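Major capsid protein (Human herpesvirus 1, PDB 1NO7) builds the shell of the herpes simplex virus capsid as its principal structural protein, represented here by a protease-resistant upper domain of mixed helix and strand. Local coordinates at residues A96-V101 with Q122-V127; A280-L285 with D480-A485; D303-A308 with L459-P464. All blocks are in the same frame, centred on the assembly; numbering follows the deposited sequence.

Contact 1 (A96-V101 with Q122-V127)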
ATOM      1  N   ALA A  96       8.478 -22.953  13.901  1.00 43.72           N
ATOM      2  CA  ALA A  96       9.266 -22.020  13.120  1.00 43.72           C
ATOM      3  C   ALA A  96       9.192 -22.257  11.613  1.00 43.72           C
ATOM      4  O   ALA A  96       9.915 -21.609  10.857  1.00 43.72           O
ATOM      5  CB  ALA A  96      10.712 -22.057  13.573  1.00100.00           C
ATOM      6  N   PHE A  97       8.345 -23.167  11.146  1.00 35.15           N
ATOM      7  CA  PHE A  97       8.286 -23.384   9.704  1.00 35.15           C
ATOM      8  C   PHE A  97       6.911 -23.653   9.144  1.00 35.15           C
ATOM      9  O   PHE A  97       5.950 -23.855   9.881  1.00 35.15           O
ATOM     10  CB  PHE A  97       9.195 -24.539   9.297  1.00 30.45           C
ATOM     11  CG  PHE A  97      10.651 -24.253   9.482  1.00 30.45           C
ATOM     12  CD1 PHE A  97      11.191 -24.122  10.758  1.00 30.45           C
ATOM     13  CD2 PHE A  97      11.475 -24.074   8.380  1.00 30.45           C
ATOM     14  CE1 PHE A  97      12.545 -23.804  10.941  1.00 30.45           C
ATOM     15  CE2 PHE A  97      12.847 -23.755   8.543  1.00 30.45           C
ATOM     16  CZ  PHE A  97      13.380 -23.618   9.827  1.00 30.45           C
ATOM     17  N   ASP A  98       6.832 -23.646   7.817  1.00 25.44           N
ATOM     18  CA  ASP A  98       5.591 -23.931   7.112  1.00 25.44           C
ATOM     19  C   ASP A  98       5.928 -25.037   6.113  1.00 25.44           C
ATOM     20  O   ASP A  98       6.822 -24.879   5.267  1.00 25.44           O
ATOM     21  CB  ASP A  98       5.077 -22.687   6.375  1.00 77.05           C
ATOM     22  CG  ASP A  98       3.896 -22.028   7.082  1.00 77.05           C
ATOM     23  OD1 ASP A  98       2.948 -22.755   7.457  1.00 77.05           O
ATOM     24  OD2 ASP A  98       3.904 -20.786   7.247  1.00 77.05           O
ATOM     25  N   PHE A  99       5.235 -26.168   6.234  1.00 36.23           N
ATOM     26  CA  PHE A  99       5.469 -27.306   5.343  1.00 36.23           C
ATOM     27  C   PHE A  99       4.283 -27.435   4.419  1.00 36.23           C
ATOM     28  O   PHE A  99       3.141 -27.537   4.877  1.00 36.23           O
ATOM     29  CB  PHE A  99       5.643 -28.597   6.156  1.00 22.66           C
ATOM     30  CG  PHE A  99       6.726 -28.501   7.196  1.00 22.66           C
ATOM     31  CD1 PHE A  99       6.492 -27.826   8.404  1.00 22.66           C
ATOM     32  CD2 PHE A  99       8.009 -28.980   6.922  1.00 22.66           C
ATOM     33  CE1 PHE A  99       7.530 -27.622   9.318  1.00 22.66           C
ATOM     34  CE2 PHE A  99       9.052 -28.785   7.821  1.00 22.66           C
ATOM     35  CZ  PHE A  99       8.820 -28.104   9.022  1.00 22.66           C
ATOM     36  N   PHE A 100       4.550 -27.438   3.119  1.00 37.37           N
ATOM     37  CA  PHE A 100       3.472 -27.522   2.148  1.00 37.37           C
ATOM     38  C   PHE A 100       3.878 -28.337   0.934  1.00 37.37           C
ATOM     39  O   PHE A 100       5.069 -28.596   0.701  1.00 37.37           O
ATOM     40  CB  PHE A 100       3.087 -26.110   1.709  1.00 35.07           C
ATOM     41  CG  PHE A 100       4.255 -25.304   1.198  1.00 35.07           C
ATOM     42  CD1 PHE A 100       4.759 -25.516  -0.086  1.00 35.07           C
ATOM     43  CD2 PHE A 100       4.910 -24.394   2.032  1.00 35.07           C
ATOM     44  CE1 PHE A 100       5.906 -24.836  -0.529  1.00 35.07           C
ATOM     45  CE2 PHE A 100       6.061 -23.707   1.602  1.00 35.07           C
ATOM     46  CZ  PHE A 100       6.559 -23.929   0.325  1.00 35.07           C
ATOM     47  N   VAL A 101       2.869 -28.728   0.162  1.00 50.61           N
ATOM     48  CA  VAL A 101       3.070 -29.510  -1.050  1.00 50.61           C
ATOM     49  C   VAL A 101       3.785 -28.640  -2.081  1.00 50.61           C
ATOM     50  O   VAL A 101       3.145 -27.914  -2.854  1.00 50.61           O
ATOM     51  CB  VAL A 101       1.718 -29.965  -1.647  1.00 60.10           C
ATOM     52  CG1 VAL A 101       1.951 -31.034  -2.704  1.00 60.10           C
ATOM     53  CG2 VAL A 101       0.798 -30.466  -0.546  1.00 60.10           C
ATOM     54  N   GLN A 122       7.894 -29.060   0.198  1.00 35.19           N
ATOM     55  CA  GLN A 122       8.869 -28.093   0.672  1.00 35.19           C
ATOM     56  C   GLN A 122       8.427 -27.470   1.983  1.00 35.19           C
ATOM     57  O   GLN A 122       7.293 -27.654   2.446  1.00 35.19           O
ATOM     58  CB  GLN A 122       9.062 -26.988  -0.366  1.00 74.50           C
ATOM     59  CG  GLN A 122       8.965 -27.454  -1.797  1.00 74.50           C
ATOM     60  CD  GLN A 122       9.105 -26.310  -2.775  1.00 74.50           C
ATOM     61  OE1 GLN A 122       8.910 -26.468  -3.982  1.00 74.50           O
ATOM     62  NE2 GLN A 122       9.461 -25.138  -2.258  1.00 74.50           N
ATOM     63  N   ALA A 123       9.343 -26.720   2.572  1.00 42.68           N
ATOM     64  CA  ALA A 123       9.066 -26.045   3.820  1.00 42.68           C
ATOM     65  C   ALA A 123       9.721 -24.673   3.791  1.00 42.68           C
ATOM     66  O   ALA A 123      10.872 -24.514   3.335  1.00 42.68           O
ATOM     67  CB  ALA A 123       9.595 -26.850   4.973  1.00134.18           C
ATOM     68  N   THR A 124       8.976 -23.685   4.278  1.00 54.27           N
ATOM     69  CA  THR A 124       9.435 -22.308   4.314  1.00 54.27           C
ATOM     70  C   THR A 124       9.485 -21.826   5.760  1.00 54.27           C
ATOM     71  O   THR A 124       8.702 -22.272   6.602  1.00 54.27           O
ATOM     72  CB  THR A 124       8.490 -21.412   3.510  1.00 62.02           C
ATOM     73  OG1 THR A 124       8.929 -20.059   3.596  1.00 62.02           O
ATOM     74  CG2 THR A 124       7.087 -21.487   4.076  1.00 62.02           C
ATOM     75  N   TRP A 125      10.402 -20.903   6.036  1.00 25.96           N
ATOM     76  CA  TRP A 125      10.579 -20.378   7.385  1.00 25.96           C
ATOM     77  C   TRP A 125       9.626 -19.265   7.832  1.00 25.96           C
ATOM     78  O   TRP A 125       9.893 -18.098   7.547  1.00 25.96           O
ATOM     79  CB  TRP A 125      12.019 -19.867   7.552  1.00 35.90           C
ATOM     80  CG  TRP A 125      12.229 -19.271   8.893  1.00 35.90           C
ATOM     81  CD1 TRP A 125      11.908 -19.846  10.080  1.00 35.90           C
ATOM     82  CD2 TRP A 125      12.760 -17.976   9.205  1.00 35.90           C
ATOM     83  NE1 TRP A 125      12.196 -18.996  11.122  1.00 35.90           N
ATOM     84  CE2 TRP A 125      12.722 -17.838  10.615  1.00 35.90           C
ATOM     85  CE3 TRP A 125      13.260 -16.919   8.439  1.00 35.90           C
ATOM     86  CZ2 TRP A 125      13.167 -16.679  11.278  1.00 35.90           C
ATOM     87  CZ3 TRP A 125      13.706 -15.760   9.101  1.00 35.90           C
ATOM     88  CH2 TRP A 125      13.651 -15.657  10.509  1.00 35.90           C
ATOM     89  N   ARG A 126       8.535 -19.591   8.527  1.00 70.71           N
ATOM     90  CA  ARG A 126       7.626 -18.537   9.020  1.00 70.71           C
ATOM     91  C   ARG A 126       8.561 -17.508   9.617  1.00 70.71           C
ATOM     92  O   ARG A 126       9.367 -17.838  10.487  1.00 70.71           O
ATOM     93  CB  ARG A 126       6.726 -19.075  10.117  1.00 54.91           C
ATOM     94  CG  ARG A 126       5.700 -20.047   9.624  1.00 54.91           C
ATOM     95  CD  ARG A 126       5.116 -20.846  10.757  1.00 54.91           C
ATOM     96  NE  ARG A 126       4.065 -21.733  10.275  1.00 54.91           N
ATOM     97  CZ  ARG A 126       3.569 -22.750  10.970  1.00 54.91           C
ATOM     98  NH1 ARG A 126       4.037 -23.016  12.185  1.00 54.91           N
ATOM     99  NH2 ARG A 126       2.604 -23.501  10.452  1.00 54.91           N
ATOM    100  N   VAL A 127       8.464 -16.262   9.177  1.00 17.03           N
ATOM    101  CA  VAL A 127       9.419 -15.277   9.670  1.00 17.03           C
ATOM    102  C   VAL A 127       9.014 -14.569  10.944  1.00 17.03           C
ATOM    103  O   VAL A 127       9.741 -14.602  11.946  1.00 17.03           O
ATOM    104  CB  VAL A 127       9.718 -14.204   8.609  1.00 53.94           C
ATOM    105  CG1 VAL A 127      10.652 -13.156   9.188  1.00 53.94           C
ATOM    106  CG2 VAL A 127      10.340 -14.841   7.392  1.00 53.94           C
TER

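Contact 2 (A280-L285 with D480-A485)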
ATOM      1  N   ALA A 280      15.057  -5.151   4.319  1.00 32.62           N
ATOM      2  CA  ALA A 280      14.913  -6.169   3.275  1.00 32.62           C
ATOM      3  C   ALA A 280      13.493  -6.186   2.711  1.00 32.62           C
ATOM      4  O   ALA A 280      13.263  -6.654   1.590  1.00 32.62           O
ATOM      5  CB  ALA A 280      15.268  -7.537   3.836  1.00161.46           C
ATOM      6  N   LEU A 281      12.547  -5.673   3.495  1.00 63.98           N
ATOM      7  CA  LEU A 281      11.151  -5.638   3.083  1.00 63.98           C
ATOM      8  C   LEU A 281      10.757  -4.221   2.700  1.00 63.98           C
ATOM      9  O   LEU A 281      10.769  -3.313   3.539  1.00 63.98           O
ATOM     10  CB  LEU A 281      10.246  -6.099   4.228  1.00 23.86           C
ATOM     11  CG  LEU A 281       8.805  -6.576   3.951  1.00 23.86           C
ATOM     12  CD1 LEU A 281       8.013  -6.430   5.256  1.00 23.86           C
ATOM     13  CD2 LEU A 281       8.131  -5.764   2.835  1.00 23.86           C
ATOM     14  N   LEU A 282      10.410  -4.013   1.436  1.00 54.63           N
ATOM     15  CA  LEU A 282      10.003  -2.681   1.049  1.00 54.63           C
ATOM     16  C   LEU A 282       8.491  -2.699   1.108  1.00 54.63           C
ATOM     17  O   LEU A 282       7.854  -3.708   0.780  1.00 54.63           O
ATOM     18  CB  LEU A 282      10.537  -2.317  -0.342  1.00 29.80           C
ATOM     19  CG  LEU A 282      10.380  -3.325  -1.475  1.00 29.80           C
ATOM     20  CD1 LEU A 282       9.074  -3.048  -2.204  1.00 29.80           C
ATOM     21  CD2 LEU A 282      11.548  -3.197  -2.436  1.00 29.80           C
ATOM     22  N   PRO A 283       7.900  -1.587   1.571  1.00 45.58           N
ATOM     23  CA  PRO A 283       6.451  -1.440   1.701  1.00 45.58           C
ATOM     24  C   PRO A 283       5.737  -1.779   0.415  1.00 45.58           C
ATOM     25  O   PRO A 283       6.319  -1.723  -0.665  1.00 45.58           O
ATOM     26  CB  PRO A 283       6.280   0.017   2.129  1.00 16.45           C
ATOM     27  CG  PRO A 283       7.482   0.690   1.540  1.00 16.45           C
ATOM     28  CD  PRO A 283       8.586  -0.299   1.790  1.00 16.45           C
ATOM     29  N   PRO A 284       4.456  -2.131   0.518  1.00 46.16           N
ATOM     30  CA  PRO A 284       3.622  -2.505  -0.624  1.00 46.16           C
ATOM     31  C   PRO A 284       3.601  -1.484  -1.747  1.00 46.16           C
ATOM     32  O   PRO A 284       3.749  -1.872  -2.903  1.00 46.16           O
ATOM     33  CB  PRO A 284       2.252  -2.699   0.007  1.00 31.67           C
ATOM     34  CG  PRO A 284       2.263  -1.649   1.110  1.00 31.67           C
ATOM     35  CD  PRO A 284       3.630  -1.835   1.701  1.00 31.67           C
ATOM     36  N   LEU A 285       3.453  -0.203  -1.398  1.00 37.21           N
ATOM     37  CA  LEU A 285       3.391   0.889  -2.382  1.00 37.21           C
ATOM     38  C   LEU A 285       4.563   1.864  -2.269  1.00 37.21           C
ATOM     39  O   LEU A 285       4.795   2.458  -1.211  1.00 37.21           O
ATOM     40  CB  LEU A 285       2.067   1.631  -2.210  1.00 32.61           C
ATOM     41  CG  LEU A 285       0.867   0.708  -2.476  1.00 32.61           C
ATOM     42  CD1 LEU A 285      -0.479   1.401  -2.206  1.00 32.61           C
ATOM     43  CD2 LEU A 285       0.955   0.254  -3.940  1.00 32.61           C
ATOM     44  N   ASP A 480       8.304 -11.202  -1.832  1.00 82.46           N
ATOM     45  CA  ASP A 480       7.415 -10.111  -1.477  1.00 82.46           C
ATOM     46  C   ASP A 480       7.120  -9.220  -2.683  1.00 82.46           C
ATOM     47  O   ASP A 480       8.014  -8.895  -3.473  1.00 82.46           O
ATOM     48  CB  ASP A 480       8.041  -9.290  -0.346  1.00115.58           C
ATOM     49  CG  ASP A 480       8.339 -10.128   0.888  1.00115.58           C
ATOM     50  OD1 ASP A 480       7.379 -10.647   1.507  1.00115.58           O
ATOM     51  OD2 ASP A 480       9.534 -10.268   1.233  1.00115.58           O
ATOM     52  N   GLY A 481       5.851  -8.846  -2.824  1.00 61.09           N
ATOM     53  CA  GLY A 481       5.448  -7.988  -3.921  1.00 61.09           C
ATOM     54  C   GLY A 481       5.357  -6.533  -3.481  1.00 61.09           C
ATOM     55  O   GLY A 481       5.581  -6.205  -2.307  1.00 61.09           O
ATOM     56  N   ALA A 482       5.031  -5.657  -4.426  1.00 73.21           N
ATOM     57  CA  ALA A 482       4.897  -4.232  -4.152  1.00 73.21           C
ATOM     58  C   ALA A 482       4.660  -3.476  -5.458  1.00 73.21           C
ATOM     59  O   ALA A 482       5.064  -3.925  -6.532  1.00 73.21           O
ATOM     60  CB  ALA A 482       6.156  -3.695  -3.450  1.00  2.25           C
ATOM     61  N   LEU A 483       3.987  -2.333  -5.362  1.00 43.99           N
ATOM     62  CA  LEU A 483       3.712  -1.506  -6.525  1.00 43.99           C
ATOM     63  C   LEU A 483       4.446  -0.182  -6.435  1.00 43.99           C
ATOM     64  O   LEU A 483       4.489   0.454  -5.365  1.00 43.99           O
ATOM     65  CB  LEU A 483       2.216  -1.263  -6.657  1.00 27.53           C
ATOM     66  CG  LEU A 483       1.513  -2.581  -6.950  1.00 27.53           C
ATOM     67  CD1 LEU A 483       0.027  -2.348  -7.131  1.00 27.53           C
ATOM     68  CD2 LEU A 483       2.143  -3.221  -8.193  1.00 27.53           C
ATOM     69  N   HIS A 484       5.036   0.215  -7.560  1.00 59.80           N
ATOM     70  CA  HIS A 484       5.772   1.464  -7.641  1.00 59.80           C
ATOM     71  C   HIS A 484       4.767   2.604  -7.582  1.00 59.80           C
ATOM     72  O   HIS A 484       4.472   3.143  -6.516  1.00 59.80           O
ATOM     73  CB  HIS A 484       6.548   1.529  -8.947  1.00 51.95           C
ATOM     74  CG  HIS A 484       7.414   2.738  -9.059  1.00 51.95           C
ATOM     75  ND1 HIS A 484       8.262   3.136  -8.047  1.00 51.95           N
ATOM     76  CD2 HIS A 484       7.587   3.621 -10.068  1.00 51.95           C
ATOM     77  CE1 HIS A 484       8.925   4.211  -8.430  1.00 51.95           C
ATOM     78  NE2 HIS A 484       8.536   4.526  -9.653  1.00 51.95           N
ATOM     79  N   ALA A 485       4.221   2.973  -8.726  1.00 27.33           N
ATOM     80  CA  ALA A 485       3.243   4.042  -8.722  1.00 27.33           C
ATOM     81  C   ALA A 485       1.864   3.421  -8.540  1.00 27.33           C
ATOM     82  O   ALA A 485       1.147   3.199  -9.514  1.00 27.33           O
ATOM     83  CB  ALA A 485       3.304   4.802 -10.031  1.00 84.65           C
TER

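Contact 3 (D303-A308 with L459-P464)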
ATOM      1  N   ASP A 303      21.247 -11.941  -0.413  1.00 68.75           N
ATOM      2  CA  ASP A 303      21.086 -12.211  -1.821  1.00 68.75           C
ATOM      3  C   ASP A 303      19.730 -11.663  -2.197  1.00 68.75           C
ATOM      4  O   ASP A 303      18.748 -12.400  -2.249  1.00 68.75           O
ATOM      5  CB  ASP A 303      21.145 -13.694  -2.152  1.00120.57           C
ATOM      6  CG  ASP A 303      21.122 -13.938  -3.650  1.00120.57           C
ATOM      7  OD1 ASP A 303      20.159 -13.479  -4.300  1.00120.57           O
ATOM      8  OD2 ASP A 303      22.061 -14.570  -4.183  1.00120.57           O
ATOM      9  N   CYS A 304      19.681 -10.356  -2.434  1.00 61.19           N
ATOM     10  CA  CYS A 304      18.442  -9.693  -2.807  1.00 61.19           C
ATOM     11  C   CYS A 304      18.259  -9.715  -4.319  1.00 61.19           C
ATOM     12  O   CYS A 304      19.222  -9.608  -5.076  1.00 61.19           O
ATOM     13  CB  CYS A 304      18.449  -8.247  -2.314  1.00 85.58           C
ATOM     14  SG  CYS A 304      18.729  -8.082  -0.535  1.00 85.58           S
ATOM     15  N   ARG A 305      17.015  -9.870  -4.749  1.00 89.23           N
ATOM     16  CA  ARG A 305      16.691  -9.898  -6.166  1.00 89.23           C
ATOM     17  C   ARG A 305      15.398  -9.133  -6.392  1.00 89.23           C
ATOM     18  O   ARG A 305      14.323  -9.582  -5.981  1.00 89.23           O
ATOM     19  CB  ARG A 305      16.517 -11.336  -6.657  1.00111.15           C
ATOM     20  CG  ARG A 305      17.777 -12.170  -6.613  1.00111.15           C
ATOM     21  CD  ARG A 305      17.656 -13.374  -7.535  1.00111.15           C
ATOM     22  NE  ARG A 305      18.917 -14.103  -7.643  1.00111.15           N
ATOM     23  CZ  ARG A 305      19.403 -14.900  -6.699  1.00111.15           C
ATOM     24  NH1 ARG A 305      18.725 -15.080  -5.573  1.00111.15           N
ATOM     25  NH2 ARG A 305      20.569 -15.507  -6.874  1.00111.15           N
ATOM     26  N   VAL A 306      15.502  -7.974  -7.034  1.00 59.58           N
ATOM     27  CA  VAL A 306      14.318  -7.172  -7.315  1.00 59.58           C
ATOM     28  C   VAL A 306      14.066  -7.200  -8.814  1.00 59.58           C
ATOM     29  O   VAL A 306      14.986  -6.982  -9.604  1.00 59.58           O
ATOM     30  CB  VAL A 306      14.509  -5.708  -6.882  1.00 67.91           C
ATOM     31  CG1 VAL A 306      13.196  -4.960  -7.027  1.00 67.91           C
ATOM     32  CG2 VAL A 306      15.014  -5.642  -5.449  1.00 67.91           C
ATOM     33  N   SER A 307      12.825  -7.486  -9.198  1.00 51.47           N
ATOM     34  CA  SER A 307      12.451  -7.522 -10.610  1.00 51.47           C
ATOM     35  C   SER A 307      11.385  -6.471 -10.907  1.00 51.47           C
ATOM     36  O   SER A 307      10.233  -6.592 -10.468  1.00 51.47           O
ATOM     37  CB  SER A 307      11.915  -8.896 -10.995  1.00 46.72           C
ATOM     38  OG  SER A 307      11.509  -8.894 -12.352  1.00 46.72           O
ATOM     39  N   ALA A 308      11.772  -5.441 -11.654  1.00 45.58           N
ATOM     40  CA  ALA A 308      10.859  -4.359 -12.003  1.00 45.58           C
ATOM     41  C   ALA A 308      10.075  -4.693 -13.272  1.00 45.58           C
ATOM     42  O   ALA A 308      10.603  -4.643 -14.386  1.00 45.58           O
ATOM     43  CB  ALA A 308      11.644  -3.059 -12.179  1.00 38.08           C
ATOM     44  N   LEU A 459       8.567  -7.262  -7.800  1.00 51.99           N
ATOM     45  CA  LEU A 459       8.736  -8.552  -7.124  1.00 51.99           C
ATOM     46  C   LEU A 459      10.166  -8.626  -6.602  1.00 51.99           C
ATOM     47  O   LEU A 459      11.111  -8.770  -7.382  1.00 51.99           O
ATOM     48  CB  LEU A 459       8.496  -9.725  -8.082  1.00 21.97           C
ATOM     49  CG  LEU A 459       8.781 -11.091  -7.430  1.00 21.97           C
ATOM     50  CD1 LEU A 459       7.745 -11.333  -6.317  1.00 21.97           C
ATOM     51  CD2 LEU A 459       8.716 -12.220  -8.474  1.00 21.97           C
ATOM     52  N   CYS A 460      10.332  -8.514  -5.291  1.00 54.14           N
ATOM     53  CA  CYS A 460      11.670  -8.578  -4.710  1.00 54.14           C
ATOM     54  C   CYS A 460      11.835  -9.861  -3.878  1.00 54.14           C
ATOM     55  O   CYS A 460      10.861 -10.595  -3.674  1.00 54.14           O
ATOM     56  CB  CYS A 460      11.923  -7.326  -3.864  1.00100.93           C
ATOM     57  SG  CYS A 460      10.489  -6.810  -2.884  1.00100.93           S
ATOM     58  N   SER A 461      13.054 -10.144  -3.413  1.00 46.53           N
ATOM     59  CA  SER A 461      13.281 -11.358  -2.624  1.00 46.53           C
ATOM     60  C   SER A 461      14.669 -11.501  -2.017  1.00 46.53           C
ATOM     61  O   SER A 461      15.573 -10.724  -2.313  1.00 46.53           O
ATOM     62  CB  SER A 461      13.030 -12.585  -3.485  1.00 41.23           C
ATOM     63  OG  SER A 461      13.983 -12.668  -4.532  1.00 41.23           O
ATOM     64  N   ALA A 462      14.831 -12.544  -1.204  1.00 53.68           N
ATOM     65  CA  ALA A 462      16.101 -12.838  -0.541  1.00 53.68           C
ATOM     66  C   ALA A 462      16.012 -14.011   0.445  1.00 53.68           C
ATOM     67  O   ALA A 462      14.916 -14.459   0.825  1.00 53.68           O
ATOM     68  CB  ALA A 462      16.614 -11.593   0.191  1.00 74.11           C
ATOM     69  N   ALA A 463      17.181 -14.510   0.840  1.00 61.62           N
ATOM     70  CA  ALA A 463      17.269 -15.592   1.804  1.00 61.62           C
ATOM     71  C   ALA A 463      17.233 -14.897   3.160  1.00 61.62           C
ATOM     72  O   ALA A 463      17.600 -13.726   3.279  1.00 61.62           O
ATOM     73  CB  ALA A 463      18.569 -16.353   1.630  1.00128.61           C
ATOM     74  N   PRO A 464      16.781 -15.607   4.197  1.00 82.35           N
ATOM     75  CA  PRO A 464      16.659 -15.127   5.584  1.00 82.35           C
ATOM     76  C   PRO A 464      17.908 -14.462   6.202  1.00 82.35           C
ATOM     77  O   PRO A 464      19.028 -14.685   5.745  1.00 82.35           O
ATOM     78  CB  PRO A 464      16.243 -16.388   6.330  1.00 39.95           C
ATOM     79  CG  PRO A 464      15.422 -17.126   5.281  1.00 39.95           C
ATOM     80  CD  PRO A 464      16.289 -16.990   4.067  1.00 39.95           C
TER

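Contact 1 (A96-V101 with Q122-V127)
Phe97 and Trp125 meet edge-to-face just where the strands give out. The indole edge is turned toward the Phe97 face, and Trp125 CD1 sits above the rim of that ring, 4.1 Å from Phe97 CZ. The planes are inclined at 54°, so the pair falls well short of a perpendicular T.

Asp98 and Arg126 use flat groups differently. Carboxylate and guanidinium planes stand 88° apart, and the arginine grips side-on: NE reaches Asp98 OD2 at 3.2 Å, while NH2 reaches Asp98 OD1 at 3.1 Å. Both oxygens are therefore approached from above the carboxylate plane. The same guanidinium also forms a salt bridge to Glu92 and donates through NH1 to Pro95 O, which would help to fix its rotation.

Phe100 has its CG between backbone N and carbonyl carbon (chi1 54°), which brings the ring back over the neighbouring strand, with Gln122 O over its centre. Gln122 CB comes within 3.8 Å of Phe100 CE1, and Thr124 CG2 touches the ring edge at Phe100 CE2, 3.5 Å away. Tyr548 stacks on this ring, and Thr124 OG1 is hydrogen-bonded to Arg553. Phe99 instead lies with Ala123 on the other face of the sheet.

Paired backbone bonds join Asp98 to Thr124 and Phe100 to Gln122, bracketing the non-hydrogen-bonded pair Phe99–Ala123. This is a two-stranded antiparallel sheet, a beta hairpin closed over a long irregular loop.

Contact 2 (A280-L285 with D480-A485)
Leu285 lies beside Leu483, the two side chains pointing the same way, and it can be followed atom by atom. Its CB leaves the backbone away from the other segment, yet still lies 4.1 Å from Leu483 O. CG stands anti to the carbonyl carbon (chi1 -62°), beside the backbone N, and one of the two methyls it carries turns back: Leu285 CD2 packs against Leu483 CB at 3.4 Å. The same methyl has Leu483 O at 3.8 Å, so it rests partly on a side chain and partly on the peptide that follows it. The main chains are joined by a hydrogen bond from Leu483 N to Pro284 O, and Leu285 CA directs a C-H toward Leu483 O.

The arrangement is a single beta bridge, in which an irregular loop is laid against strand 478-483, an outermost strand of a three-stranded antiparallel sheet; its other neighbour there is strand 457-462. Loop 280-285 makes no regular strand, and, having no N-H, its prolines can serve the strand's backbone only as hydrogen-bond acceptors. Leu483 is hydrogen-bonded through its backbone to Val286 as well.

Ala482 points its CB toward the loop, where Pro283 O lies 3.4 Å from it and Leu282 CD1 also packs on it. The prolines also touch helices: Pro284 meets Tyr363 and Tyr364 of helix 353-371, and Pro283 meets Lys360 of that helix and Ala291 of helix 290-296.

Contact 3 (D303-A308 with L459-P464)
An antiparallel edge of a three-stranded sheet is formed here, with Ser307 and Leu459 as its hydrogen-bonded pair. Ser307 N donates to Leu459 O at 2.8 Å, and Leu459 N returns a nearly straight bond (174°) to Ser307 O, 3.2 Å long. Two residues away, toward Asp303, Arg305 N donates to Ser461 O over 3.0 Å, the donor standing above the carbonyl plane.

Between these links the CA hydrogens face carbonyl oxygens, as antiparallel pairing commonly allows: Cys460 CA faces Arg305 O at 3.1 Å, and Val306 CA faces Leu459 O. Just past the Arg305–Ser461 link, Cys304 CA likewise approaches Ser461 O.

The side chains alternate. One row holds Cys304, Val306, Cys460 and Ala462. Val306 CG2 packs against Cys460 CB at 3.9 Å, and Cys304 SG reaches Ala462 CB at 4.2 Å, a looser touch. The other row joins Arg305 to Ser461. Ser461 OG, held between its backbone N and carbonyl carbon (chi1 66°), is turned toward the partner segment and makes a weak hydrogen bond to Arg305 O at 3.4 Å. The same hydroxyl lies 3.6 Å from Arg305 CB. Its stronger partner is Arg477 NH1, so the serine oxygen links the edge segment to the residue just ahead of the third strand.

Arg295 of helix 290-296 packs on Cys304, Val306 and Cys460, laying that helix against one side of the pair. Pro44 touches both Ser307 and Leu459 at the far end. Strand 457-462 is the central one, with 307-308 along one edge and 478-483 along the other; Cys460 and Ala462 make backbone bonds to Asp480 and Ile478 of the latter.

Overall arrangement
From the N terminus, contact 1 comes first and closes a loop of twenty residues without helix or strand, far from the centre of the chain. Both of its segments are passed before contact 2 opens at 280-285, which closes only at 480-485, nearly two hundred residues later. Contact 3 opens and closes within that span. Contacts 2 and 3 share one sheet, in which strands 457-462 and 478-483 are neighbours, and Leu282 CG packs on Cys460 SG. Contact 1 touches contact 3 where Trp125 CE3 meets Pro464 CB, tying the outlying hairpin to the central sheet.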